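Local coordinates for SusD superfamily protein (Parabacteroides distasonis, PDB 3OTN) that probably binds carbohydrate or another nutrient at the bacterial outer membrane, at residues A[197-202]-A[211-216]; A[227-232]-A[358-363]; A[365-370]-A[380-385]; A[410-415]-A[433-438]. All coordinates share one frame; numbering follows the deposited sequence.

How the contacts relate
Contacts 1 to 4 follow one another along the chain, each pair closing before the next opens, yet they converge on helix 360-375. Contact 2 uses strand 358-359 and the first turn of that helix and contact 3 its middle, and their centres lie about 13 Å apart. Contact 1, between helices 187-202 and 210-225, packs against the same helix through Leu199, Tyr213 and Ser216, about 14 Å from contact 3 between centres. Contact 4, on helix 403-418, reaches it through the Asp362–Arg414 salt bridge and a probable Glu369–Trp411 hydrogen bond. Two helical hairpins, a distant loop and a strand are thereby joined around helix 360-375, consistent with the TPR-like helical scaffold of SusD proteins.

Contact 1: A[197-202]-A[211-216]; sequences VYLTYA and SYYAES
Tyr201 and Tyr212 lie ring over ring in an offset stack, centroids 4.2 Å apart and planes 22° from parallel. Tyr201 CD1 sits over the centre of the Tyr212 ring, and Tyr201 CE1 comes within 3.3 Å of Tyr212 CZ. The Tyr198 side chain crosses that of Tyr212 at about a right angle, but their ring planes are inclined at 50°, an oblique pair and no stack, touching CD1 to CD1. Glu215 CB covers a face of the Tyr198 ring. On the other flank, Ala202 CB rests over the centre of the Tyr213 ring, 3.6 Å from its centroid, and Leu199 CD1 touches the edge of that ring. Packing is close here, with helix axes 7.6 Å apart and nearly antiparallel at 166°. Asp161 fixes Tyr201 OH. The solvent side lies at partly exposed Tyr212 and Glu215, where a water joins Tyr201 OH to Tyr212 OH. An alanine in place of Tyr212 would probably leave a face of Tyr201 without its stacking partner, open a gap beside Tyr198 CD1 and cost the water one of its hydrogen-bond partners. Two consecutive antiparallel helices meeting through small residues and an aromatic cluster form a helical hairpin, consistent with the TPR-like helical scaffold of the SusD family.

Contact 2: A[227-232]-A[358-363]; sequences NEYTLF and YRYTDV. With EDO (1,2-ethanediol), chain S.
Tyr360 projects from the first turn of its helix against the backbone and side chains of 229-231, and most of the contact is apolar. Its CG lies anti to the backbone N (chi1 -166°), which places CG on the side of the loop. Tyr229 CB stands over one face of that ring in a CH-pi contact, 3.8 Å from the centroid and 17° off the normal, displaced toward the rim at CD1. The aromatic ring of Tyr229 itself leads away from Tyr360, and its side chain touches Ser186 and Val223. Leu231 crosses Tyr360 at about a right angle, its CD2 lying 4.0 Å from Tyr360 CD2 and its backbone N near the ring edge. Tyr229 O packs 3.6 Å from Tyr360 CE2.

Polar side-chain atoms enter at two places. Leu231 CD2 comes within 3.3 Å of Thr361 OG1, a van der Waals approach to a hydroxyl that is already hydrogen-bonded to Glu248 and Arg392. Beyond the ring, Tyr360 OH shares a 3.0 Å hydrogen bond with O2 of an ethanediol that probably came from the crystallisation liquor; Gln388 holds this molecule as well.

The loop thus lies across the junction where strand 358-359, paired with strand 249-253, passes into helix 360-375. Val223 and Ile224 of helix 210-225 also touch Tyr360, while Asp417 and Leu418 of helix 403-418 pack against Thr361.

Contact 3: A[365-370]-A[380-385]; sequences LMYAEA and QQSIDI. With EDO (1,2-ethanediol), chain S.
Gln381 and Tyr367 cross at about a right angle, the amide of one and the ring of the other turned 88° apart. From the helix backbone, Gln381 CB lies 3.9 Å from Tyr367 CE2. CG, anti to the backbone N (chi1 178°), comes closer to the same ring atom, at 3.6 Å, and makes the main side-chain touch. The chain bends at chi2, which carries CD off the ring; beyond it the amide faces a bound ethanediol, probably a crystallisation component. OE1 lies at the limit of packing distance from this molecule, whereas NE2 donates a 2.9 Å hydrogen bond to its O1. An alanine at Gln381 would probably leave Tyr367 CE2 covered by CB alone from this residue, and the ethanediol without this N-H donor.

Helices 360-375 and 380-392 form a hairpin across a short connection, their local axes 9.0 Å apart and inclined at 134°, consistent with the TPR-like scaffold of the SusD family. Their backbones draw closest at Ala368 and Ser382, where small side chains permit a CA–CA distance of 4.5 Å. Ser382 OG rests 3.4 Å from Ala368 CA and also approaches Tyr367 CE2; its hydrogen-bonding partner is Gln371. Asn379 binds Tyr367 OH, tying the tip of that ring to the connection between the helices. Farther along, Ile385 splits its branches: CD1 meets Tyr367 CD2 at 3.8 Å, while CG2 lies against the start of 365-370 and makes a longer contact with Leu365 CD2. Leu221 of helix 210-225 also touches the Tyr367 side chain.

Contact 4: A[410-415]-A[433-438]; sequences VWDQRY and KIRDDK. With ACT (acetate ion), chain I.
Arg435 reaches Asp412 with an extended side chain and forms a salt bridge to its carboxylate. NE donates an almost straight 2.8 Å bond to Asp412 OD1, lying in the guanidinium plane but approaching from above the carboxylate plane, 60° out of it. The second link, from Arg435 NH2 to Asp412 OD2, is weak at 3.4 Å. Arg435 NH1 and NH2 both donate to O of an acetate, probably from the crystallisation liquor, so that the guanidinium edge meets both the carboxylate and the acetate. Arg435 also lies against Tyr415: its CB sits over one ring face, offset toward the rim, 3.4 Å from Tyr415 CE2. At the end of that ring, Tyr415 OH accepts a 3.1 Å hydrogen bond from Arg435 N. A water joins the hydroxyl to Lys433 O, so the tyrosine grips the strand backbone both directly and through solvent.

Farther out, Tyr442 OH binds Asp412 OD1, giving this oxygen a second partner. Met424 and Met428 of helix 424-431 pack on Tyr415. Helix 403-418 packs here against the two-stranded antiparallel sheet of 433-435 and 442-444, the latter strand supplying Tyr442, within the RagB/SusD part of the fold.

Contact 1: A[197-202]-A[211-216]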
# COMPACT_ATOMS: atom_id res chain seq x y z
N VAL A 197 -5.50 8.70 7.05
CA VAL A 197 -6.25 8.37 8.25
C VAL A 197 -7.57 9.14 8.33
O VAL A 197 -8.62 8.56 8.48
CB VAL A 197 -5.39 8.56 9.53
CG1 VAL A 197 -6.26 8.55 10.79
CG2 VAL A 197 -4.30 7.45 9.57
N TYR A 198 -7.50 10.46 8.21
CA TYR A 198 -8.69 11.28 8.27
C TYR A 198 -9.66 11.09 7.10
O TYR A 198 -10.87 11.09 7.30
CB TYR A 198 -8.27 12.74 8.37
CG TYR A 198 -7.82 13.20 9.73
CD1 TYR A 198 -8.51 12.81 10.91
CD2 TYR A 198 -6.83 14.16 9.86
CE1 TYR A 198 -8.16 13.32 12.15
CE2 TYR A 198 -6.47 14.67 11.11
CZ TYR A 198 -7.13 14.26 12.25
OH TYR A 198 -6.78 14.81 13.49
N LEU A 199 -9.13 10.91 5.88
CA LEU A 199 -9.96 10.60 4.72
C LEU A 199 -10.73 9.30 4.94
O LEU A 199 -11.93 9.23 4.65
CB LEU A 199 -9.11 10.50 3.45
CG LEU A 199 -9.80 10.12 2.14
CD1 LEU A 199 -10.92 11.09 1.80
CD2 LEU A 199 -8.71 9.97 0.99
N THR A 200 -10.06 8.28 5.47
CA THR A 200 -10.66 6.97 5.76
C THR A 200 -11.67 7.06 6.89
O THR A 200 -12.76 6.48 6.79
CB THR A 200 -9.57 5.90 6.08
OG1 THR A 200 -8.61 5.88 5.02
CG2 THR A 200 -10.16 4.48 6.22
N TYR A 201 -11.33 7.79 7.94
CA TYR A 201 -12.23 8.04 9.08
C TYR A 201 -13.55 8.65 8.64
O TYR A 201 -14.60 8.32 9.18
CB TYR A 201 -11.55 8.95 10.09
CG TYR A 201 -12.09 8.95 11.50
CD1 TYR A 201 -13.30 9.56 11.80
CD2 TYR A 201 -11.37 8.40 12.55
CE1 TYR A 201 -13.79 9.61 13.08
CE2 TYR A 201 -11.85 8.47 13.86
CZ TYR A 201 -13.06 9.07 14.12
OH TYR A 201 -13.56 9.15 15.39
N ALA A 202 -13.50 9.52 7.64
CA ALA A 202 -14.70 10.13 7.06
C ALA A 202 -15.51 9.14 6.22
O ALA A 202 -16.72 9.29 6.09
CB ALA A 202 -14.35 11.36 6.23
N SER A 211 -16.16 17.07 8.62
CA SER A 211 -15.00 17.80 9.10
C SER A 211 -13.72 16.97 8.95
O SER A 211 -12.63 17.56 8.77
CB SER A 211 -15.17 18.25 10.56
OG SER A 211 -15.42 17.14 11.38
N TYR A 212 -13.85 15.64 8.96
CA TYR A 212 -12.70 14.77 8.76
C TYR A 212 -12.11 14.90 7.36
O TYR A 212 -10.88 14.82 7.19
CB TYR A 212 -13.02 13.31 9.13
CG TYR A 212 -13.20 13.14 10.62
CD1 TYR A 212 -12.10 12.94 11.44
CD2 TYR A 212 -14.45 13.22 11.22
CE1 TYR A 212 -12.23 12.79 12.81
CE2 TYR A 212 -14.60 13.09 12.60
CZ TYR A 212 -13.48 12.87 13.38
OH TYR A 212 -13.60 12.71 14.73
N TYR A 213 -12.96 15.14 6.37
CA TYR A 213 -12.43 15.47 5.03
C TYR A 213 -11.59 16.75 5.06
O TYR A 213 -10.55 16.82 4.44
CB TYR A 213 -13.54 15.67 3.99
CG TYR A 213 -14.33 14.43 3.66
CD1 TYR A 213 -13.73 13.35 3.02
CD2 TYR A 213 -15.70 14.38 3.92
CE1 TYR A 213 -14.49 12.22 2.65
CE2 TYR A 213 -16.46 13.26 3.58
CZ TYR A 213 -15.84 12.19 2.95
OH TYR A 213 -16.57 11.07 2.62
N ALA A 214 -12.07 17.78 5.78
CA ALA A 214 -11.33 19.04 5.86
C ALA A 214 -10.01 18.83 6.63
O ALA A 214 -8.99 19.40 6.24
CB ALA A 214 -12.16 20.12 6.51
N GLU A 215 -10.02 18.03 7.70
CA GLU A 215 -8.77 17.75 8.42
C GLU A 215 -7.77 17.03 7.51
O GLU A 215 -6.56 17.29 7.57
CB GLU A 215 -9.03 16.94 9.69
CG GLU A 215 -9.77 17.72 10.76
CD GLU A 215 -9.03 18.97 11.21
OE1 GLU A 215 -7.83 18.86 11.54
OE2 GLU A 215 -9.66 20.05 11.25
N SER A 216 -8.27 16.11 6.67
CA SER A 216 -7.43 15.39 5.68
C SER A 216 -6.77 16.35 4.70
O SER A 216 -5.54 16.35 4.55
CB SER A 216 -8.24 14.35 4.88
OG SER A 216 -7.45 13.68 3.89
O HOH W 1 -15.57 11.22 16.12

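Contact 2: A[227-232]-A[358-363]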
# COMPACT_ATOMS: atom_id res chain seq x y z
N ASN A 227 6.81 21.97 -1.22
CA ASN A 227 7.75 21.96 -2.37
C ASN A 227 8.91 20.97 -2.20
O ASN A 227 9.91 21.10 -2.86
CB ASN A 227 8.35 23.36 -2.67
CG ASN A 227 7.32 24.41 -2.98
OD1 ASN A 227 6.40 24.18 -3.77
ND2 ASN A 227 7.48 25.59 -2.40
N GLU A 228 8.77 19.98 -1.34
CA GLU A 228 9.79 18.97 -1.10
C GLU A 228 9.61 17.74 -1.99
O GLU A 228 10.43 16.85 -1.91
CB GLU A 228 9.68 18.47 0.32
CG GLU A 228 9.79 19.57 1.35
CD GLU A 228 11.17 19.76 1.90
OE1 GLU A 228 12.13 19.23 1.32
OE2 GLU A 228 11.27 20.45 2.94
N TYR A 229 8.49 17.66 -2.72
CA TYR A 229 8.19 16.52 -3.60
C TYR A 229 7.73 17.08 -4.94
O TYR A 229 7.12 18.16 -5.00
CB TYR A 229 7.11 15.60 -3.00
CG TYR A 229 7.44 15.13 -1.59
CD1 TYR A 229 8.35 14.11 -1.39
CD2 TYR A 229 6.93 15.78 -0.47
CE1 TYR A 229 8.73 13.70 -0.11
CE2 TYR A 229 7.28 15.38 0.83
CZ TYR A 229 8.18 14.34 1.00
OH TYR A 229 8.53 13.90 2.24
N THR A 230 8.00 16.33 -6.00
CA THR A 230 7.65 16.70 -7.36
C THR A 230 7.12 15.46 -8.05
O THR A 230 7.50 14.35 -7.70
CB THR A 230 8.89 17.21 -8.15
OG1 THR A 230 9.95 16.27 -7.99
CG2 THR A 230 9.35 18.56 -7.64
N LEU A 231 6.21 15.66 -9.00
CA LEU A 231 5.68 14.57 -9.80
C LEU A 231 6.75 14.06 -10.78
O LEU A 231 7.50 14.84 -11.36
CB LEU A 231 4.45 15.04 -10.57
CG LEU A 231 3.14 15.23 -9.80
CD1 LEU A 231 2.05 15.80 -10.74
CD2 LEU A 231 2.67 13.93 -9.16
N PHE A 232 6.83 12.75 -10.95
CA PHE A 232 7.66 12.16 -12.01
C PHE A 232 7.04 12.53 -13.35
O PHE A 232 5.82 12.61 -13.48
CB PHE A 232 7.68 10.62 -11.92
CG PHE A 232 8.39 10.10 -10.71
CD1 PHE A 232 9.65 10.56 -10.37
CD2 PHE A 232 7.80 9.10 -9.94
CE1 PHE A 232 10.32 10.06 -9.24
CE2 PHE A 232 8.48 8.59 -8.80
CZ PHE A 232 9.72 9.08 -8.46
N TYR A 358 3.83 5.46 0.63
CA TYR A 358 3.21 6.72 0.13
C TYR A 358 4.10 7.38 -0.89
O TYR A 358 5.30 7.52 -0.67
CB TYR A 358 2.92 7.74 1.26
CG TYR A 358 1.75 7.32 2.10
CD1 TYR A 358 0.47 7.38 1.59
CD2 TYR A 358 1.93 6.80 3.37
CE1 TYR A 358 -0.62 6.93 2.33
CE2 TYR A 358 0.85 6.35 4.11
CZ TYR A 358 -0.42 6.44 3.58
OH TYR A 358 -1.48 5.98 4.28
N ARG A 359 3.51 7.81 -2.00
CA ARG A 359 4.17 8.66 -2.98
C ARG A 359 3.29 9.88 -3.27
O ARG A 359 2.12 9.92 -2.95
CB ARG A 359 4.52 7.88 -4.24
CG ARG A 359 3.36 7.42 -5.12
CD ARG A 359 3.93 6.67 -6.28
NE ARG A 359 2.96 6.09 -7.22
CZ ARG A 359 2.69 6.55 -8.45
NH1 ARG A 359 3.25 7.67 -8.90
NH2 ARG A 359 1.86 5.85 -9.26
N TYR A 360 3.90 10.90 -3.83
CA TYR A 360 3.23 12.19 -4.03
C TYR A 360 1.97 12.13 -4.87
O TYR A 360 0.99 12.84 -4.56
CB TYR A 360 4.23 13.15 -4.66
CG TYR A 360 3.89 14.62 -4.66
CD1 TYR A 360 3.46 15.26 -3.51
CD2 TYR A 360 4.14 15.38 -5.79
CE1 TYR A 360 3.23 16.62 -3.52
CE2 TYR A 360 3.91 16.74 -5.80
CZ TYR A 360 3.47 17.35 -4.67
OH TYR A 360 3.23 18.68 -4.68
N THR A 361 1.95 11.29 -5.91
CA THR A 361 0.70 11.17 -6.73
C THR A 361 -0.53 10.81 -5.89
O THR A 361 -1.60 11.41 -6.05
CB THR A 361 0.85 10.22 -7.93
OG1 THR A 361 1.82 10.74 -8.83
CG2 THR A 361 -0.50 10.05 -8.69
N ASP A 362 -0.36 9.86 -4.97
CA ASP A 362 -1.41 9.42 -4.04
C ASP A 362 -1.84 10.60 -3.17
O ASP A 362 -3.02 10.85 -3.02
CB ASP A 362 -0.84 8.30 -3.16
CG ASP A 362 -1.88 7.56 -2.30
OD1 ASP A 362 -3.12 7.85 -2.31
OD2 ASP A 362 -1.42 6.62 -1.60
N VAL A 363 -0.87 11.35 -2.67
CA VAL A 363 -1.18 12.48 -1.79
C VAL A 363 -1.98 13.55 -2.55
O VAL A 363 -2.93 14.09 -2.01
CB VAL A 363 0.05 13.08 -1.13
CG1 VAL A 363 -0.34 14.34 -0.31
CG2 VAL A 363 0.72 12.05 -0.23
C1 EDO S . 0.40 20.97 -7.46
O1 EDO S . -0.38 21.65 -8.45
C2 EDO S . 1.13 19.80 -8.09
O2 EDO S . 2.38 19.60 -7.42

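Contact 3: A[365-370]-A[380-385]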
# COMPACT_ATOMS: atom_id res chain seq x y z
N LEU A 365 -3.99 13.10 -5.18
CA LEU A 365 -5.35 12.61 -5.40
C LEU A 365 -6.13 12.55 -4.07
O LEU A 365 -7.32 12.77 -4.07
CB LEU A 365 -5.31 11.25 -6.09
CG LEU A 365 -4.81 11.32 -7.54
CD1 LEU A 365 -4.49 9.90 -8.03
CD2 LEU A 365 -5.88 11.96 -8.43
N MSE A 366 -5.46 12.26 -2.95
CA MSE A 366 -6.11 12.37 -1.62
C MSE A 366 -6.53 13.79 -1.31
O MSE A 366 -7.60 13.98 -0.76
CB MSE A 366 -5.22 11.81 -0.50
CG MSE A 366 -5.08 10.31 -0.54
SE MSE A 366 -4.37 9.65 1.16
CE MSE A 366 -2.61 10.42 1.09
N TYR A 367 -5.71 14.78 -1.69
CA TYR A 367 -6.14 16.18 -1.57
C TYR A 367 -7.40 16.47 -2.39
O TYR A 367 -8.37 17.01 -1.84
CB TYR A 367 -5.06 17.22 -1.93
CG TYR A 367 -5.62 18.65 -1.82
CD1 TYR A 367 -5.71 19.30 -0.59
CD2 TYR A 367 -6.11 19.32 -2.94
CE1 TYR A 367 -6.28 20.58 -0.49
CE2 TYR A 367 -6.65 20.60 -2.85
CZ TYR A 367 -6.73 21.22 -1.61
OH TYR A 367 -7.27 22.47 -1.53
N ALA A 368 -7.38 16.15 -3.69
CA ALA A 368 -8.55 16.36 -4.57
C ALA A 368 -9.81 15.70 -4.01
O ALA A 368 -10.88 16.31 -4.02
CB ALA A 368 -8.30 15.87 -6.01
N GLU A 369 -9.67 14.47 -3.52
CA GLU A 369 -10.82 13.73 -2.98
C GLU A 369 -11.37 14.37 -1.72
O GLU A 369 -12.56 14.63 -1.63
CB GLU A 369 -10.49 12.24 -2.77
CG GLU A 369 -11.71 11.45 -2.27
CD GLU A 369 -11.54 9.93 -2.29
OE1 GLU A 369 -10.48 9.44 -2.68
OE2 GLU A 369 -12.51 9.22 -1.93
N ALA A 370 -10.51 14.63 -0.75
CA ALA A 370 -10.92 15.28 0.49
C ALA A 370 -11.53 16.66 0.25
O ALA A 370 -12.55 17.03 0.89
CB ALA A 370 -9.71 15.40 1.46
N GLN A 380 -9.34 25.17 -7.65
CA GLN A 380 -8.37 25.16 -8.75
C GLN A 380 -7.23 24.16 -8.53
O GLN A 380 -6.75 23.58 -9.49
CB GLN A 380 -7.79 26.56 -9.03
CG GLN A 380 -7.01 26.67 -10.36
CD GLN A 380 -7.90 26.38 -11.57
OE1 GLN A 380 -9.02 26.90 -11.68
NE2 GLN A 380 -7.42 25.54 -12.48
N GLN A 381 -6.81 23.98 -7.27
CA GLN A 381 -5.72 23.07 -6.94
C GLN A 381 -6.10 21.63 -7.31
O GLN A 381 -5.29 20.92 -7.89
CB GLN A 381 -5.38 23.17 -5.44
CG GLN A 381 -4.27 22.23 -4.95
CD GLN A 381 -2.95 22.47 -5.64
OE1 GLN A 381 -2.14 23.21 -5.11
NE2 GLN A 381 -2.72 21.85 -6.83
N SER A 382 -7.34 21.25 -7.04
CA SER A 382 -7.84 19.89 -7.33
C SER A 382 -8.00 19.69 -8.82
O SER A 382 -7.64 18.65 -9.35
CB SER A 382 -9.17 19.62 -6.61
OG SER A 382 -9.00 19.65 -5.20
N ILE A 383 -8.53 20.71 -9.50
CA ILE A 383 -8.66 20.69 -10.95
C ILE A 383 -7.28 20.50 -11.59
O ILE A 383 -7.12 19.65 -12.46
CB ILE A 383 -9.33 21.97 -11.49
CG1 ILE A 383 -10.83 21.96 -11.14
CG2 ILE A 383 -9.15 22.14 -13.03
CD1 ILE A 383 -11.53 23.28 -11.39
N ASP A 384 -6.30 21.28 -11.13
CA ASP A 384 -4.93 21.18 -11.66
C ASP A 384 -4.32 19.79 -11.40
O ASP A 384 -3.62 19.28 -12.24
CB ASP A 384 -4.02 22.29 -11.07
CG ASP A 384 -4.36 23.68 -11.59
OD1 ASP A 384 -5.07 23.82 -12.60
OD2 ASP A 384 -3.89 24.66 -10.96
N ILE A 385 -4.58 19.20 -10.24
CA ILE A 385 -4.05 17.86 -9.89
C ILE A 385 -4.56 16.79 -10.88
O ILE A 385 -3.77 16.05 -11.46
CB ILE A 385 -4.41 17.49 -8.41
CG1 ILE A 385 -3.49 18.25 -7.45
CG2 ILE A 385 -4.39 15.95 -8.14
CD1 ILE A 385 -4.02 18.35 -6.01
C1 EDO S . 0.40 20.97 -7.46
O1 EDO S . -0.38 21.65 -8.45
C2 EDO S . 1.13 19.80 -8.09
O2 EDO S . 2.38 19.60 -7.42

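Contact 4: A[410-415]-A[433-438]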
# COMPACT_ATOMS: atom_id res chain seq x y z
N VAL A 410 -11.54 11.67 -10.02
CA VAL A 410 -10.43 11.49 -9.04
C VAL A 410 -10.27 9.99 -8.72
O VAL A 410 -9.18 9.44 -8.79
CB VAL A 410 -10.69 12.28 -7.74
CG1 VAL A 410 -9.68 11.92 -6.65
CG2 VAL A 410 -10.70 13.80 -8.04
N TRP A 411 -11.40 9.34 -8.44
CA TRP A 411 -11.41 7.90 -8.25
C TRP A 411 -10.81 7.20 -9.48
O TRP A 411 -9.94 6.33 -9.32
CB TRP A 411 -12.80 7.36 -7.99
CG TRP A 411 -13.36 7.69 -6.64
CD1 TRP A 411 -12.68 8.15 -5.52
CD2 TRP A 411 -14.72 7.54 -6.24
NE1 TRP A 411 -13.55 8.30 -4.47
CE2 TRP A 411 -14.81 7.95 -4.89
CE3 TRP A 411 -15.88 7.13 -6.91
CZ2 TRP A 411 -16.02 7.92 -4.18
CZ3 TRP A 411 -17.09 7.10 -6.20
CH2 TRP A 411 -17.14 7.50 -4.85
N ASP A 412 -11.23 7.59 -10.68
CA ASP A 412 -10.71 6.98 -11.90
C ASP A 412 -9.17 7.05 -11.93
O ASP A 412 -8.48 6.03 -12.18
CB ASP A 412 -11.27 7.64 -13.17
CG ASP A 412 -12.64 7.08 -13.60
OD1 ASP A 412 -13.28 6.26 -12.89
OD2 ASP A 412 -13.09 7.49 -14.68
N GLN A 413 -8.63 8.24 -11.69
CA GLN A 413 -7.19 8.39 -11.71
C GLN A 413 -6.50 7.61 -10.60
O GLN A 413 -5.37 7.18 -10.79
CB GLN A 413 -6.75 9.86 -11.76
CG GLN A 413 -7.26 10.61 -12.99
CD GLN A 413 -6.99 9.88 -14.28
OE1 GLN A 413 -5.93 9.28 -14.44
NE2 GLN A 413 -7.94 9.91 -15.21
N ARG A 414 -7.17 7.39 -9.47
CA ARG A 414 -6.65 6.53 -8.45
C ARG A 414 -6.53 5.09 -8.97
O ARG A 414 -5.51 4.44 -8.76
CB ARG A 414 -7.49 6.57 -7.18
CG ARG A 414 -7.36 7.92 -6.43
CD ARG A 414 -8.08 7.86 -5.07
NE ARG A 414 -7.36 6.95 -4.20
CZ ARG A 414 -6.24 7.23 -3.57
NH1 ARG A 414 -5.72 8.45 -3.60
NH2 ARG A 414 -5.65 6.30 -2.85
N TYR A 415 -7.59 4.59 -9.62
CA TYR A 415 -7.55 3.25 -10.18
C TYR A 415 -6.45 3.16 -11.26
O TYR A 415 -5.61 2.26 -11.24
CB TYR A 415 -8.88 2.85 -10.82
CG TYR A 415 -9.92 2.28 -9.85
CD1 TYR A 415 -10.52 3.08 -8.88
CD2 TYR A 415 -10.34 0.96 -9.96
CE1 TYR A 415 -11.52 2.57 -8.03
CE2 TYR A 415 -11.31 0.45 -9.12
CZ TYR A 415 -11.90 1.24 -8.17
OH TYR A 415 -12.85 0.69 -7.35
N LYS A 433 -17.64 1.34 -2.81
CA LYS A 433 -17.91 1.40 -4.24
C LYS A 433 -16.82 0.65 -4.98
O LYS A 433 -15.65 0.72 -4.62
CB LYS A 433 -17.98 2.85 -4.75
CG LYS A 433 -19.06 3.72 -4.10
CD LYS A 433 -20.42 3.51 -4.71
CE LYS A 433 -21.44 4.49 -4.11
NZ LYS A 433 -22.77 4.11 -4.63
N ILE A 434 -17.21 -0.06 -6.03
CA ILE A 434 -16.29 -0.77 -6.92
C ILE A 434 -16.50 -0.26 -8.36
O ILE A 434 -17.64 -0.23 -8.88
CB ILE A 434 -16.57 -2.27 -6.86
CG1 ILE A 434 -16.05 -2.84 -5.53
CG2 ILE A 434 -15.95 -3.01 -8.05
CD1 ILE A 434 -16.41 -4.32 -5.32
N ARG A 435 -15.40 0.14 -9.00
CA ARG A 435 -15.48 0.57 -10.39
C ARG A 435 -15.72 -0.65 -11.30
O ARG A 435 -14.94 -1.59 -11.30
CB ARG A 435 -14.19 1.28 -10.82
CG ARG A 435 -14.33 2.03 -12.12
CD ARG A 435 -13.00 2.61 -12.60
NE ARG A 435 -13.23 3.59 -13.64
CZ ARG A 435 -13.42 3.33 -14.93
NH1 ARG A 435 -13.41 2.07 -15.41
NH2 ARG A 435 -13.63 4.34 -15.75
N ASP A 436 -16.80 -0.63 -12.06
CA ASP A 436 -17.10 -1.68 -13.02
C ASP A 436 -16.32 -1.45 -14.31
O ASP A 436 -16.37 -0.37 -14.89
CB ASP A 436 -18.60 -1.71 -13.34
CG ASP A 436 -18.95 -2.82 -14.35
OD1 ASP A 436 -18.75 -4.00 -14.02
OD2 ASP A 436 -19.39 -2.48 -15.45
N ASP A 437 -15.60 -2.47 -14.78
CA ASP A 437 -14.65 -2.28 -15.89
C ASP A 437 -15.36 -1.94 -17.21
O ASP A 437 -14.90 -1.09 -17.97
CB ASP A 437 -13.82 -3.52 -16.08
CG ASP A 437 -12.94 -3.83 -14.90
OD1 ASP A 437 -12.40 -2.87 -14.32
OD2 ASP A 437 -12.80 -5.03 -14.56
N LYS A 438 -16.48 -2.61 -17.46
CA LYS A 438 -17.20 -2.48 -18.72
C LYS A 438 -17.87 -1.10 -18.85
O LYS A 438 -17.77 -0.46 -19.89
CB LYS A 438 -18.26 -3.60 -18.85
C ACT I . -14.66 2.51 -19.21
O ACT I . -13.78 2.44 -18.32
OXT ACT I . -15.11 1.41 -19.57
CH3 ACT I . -15.19 3.77 -19.82
O HOH W 2 -13.60 2.27 -5.41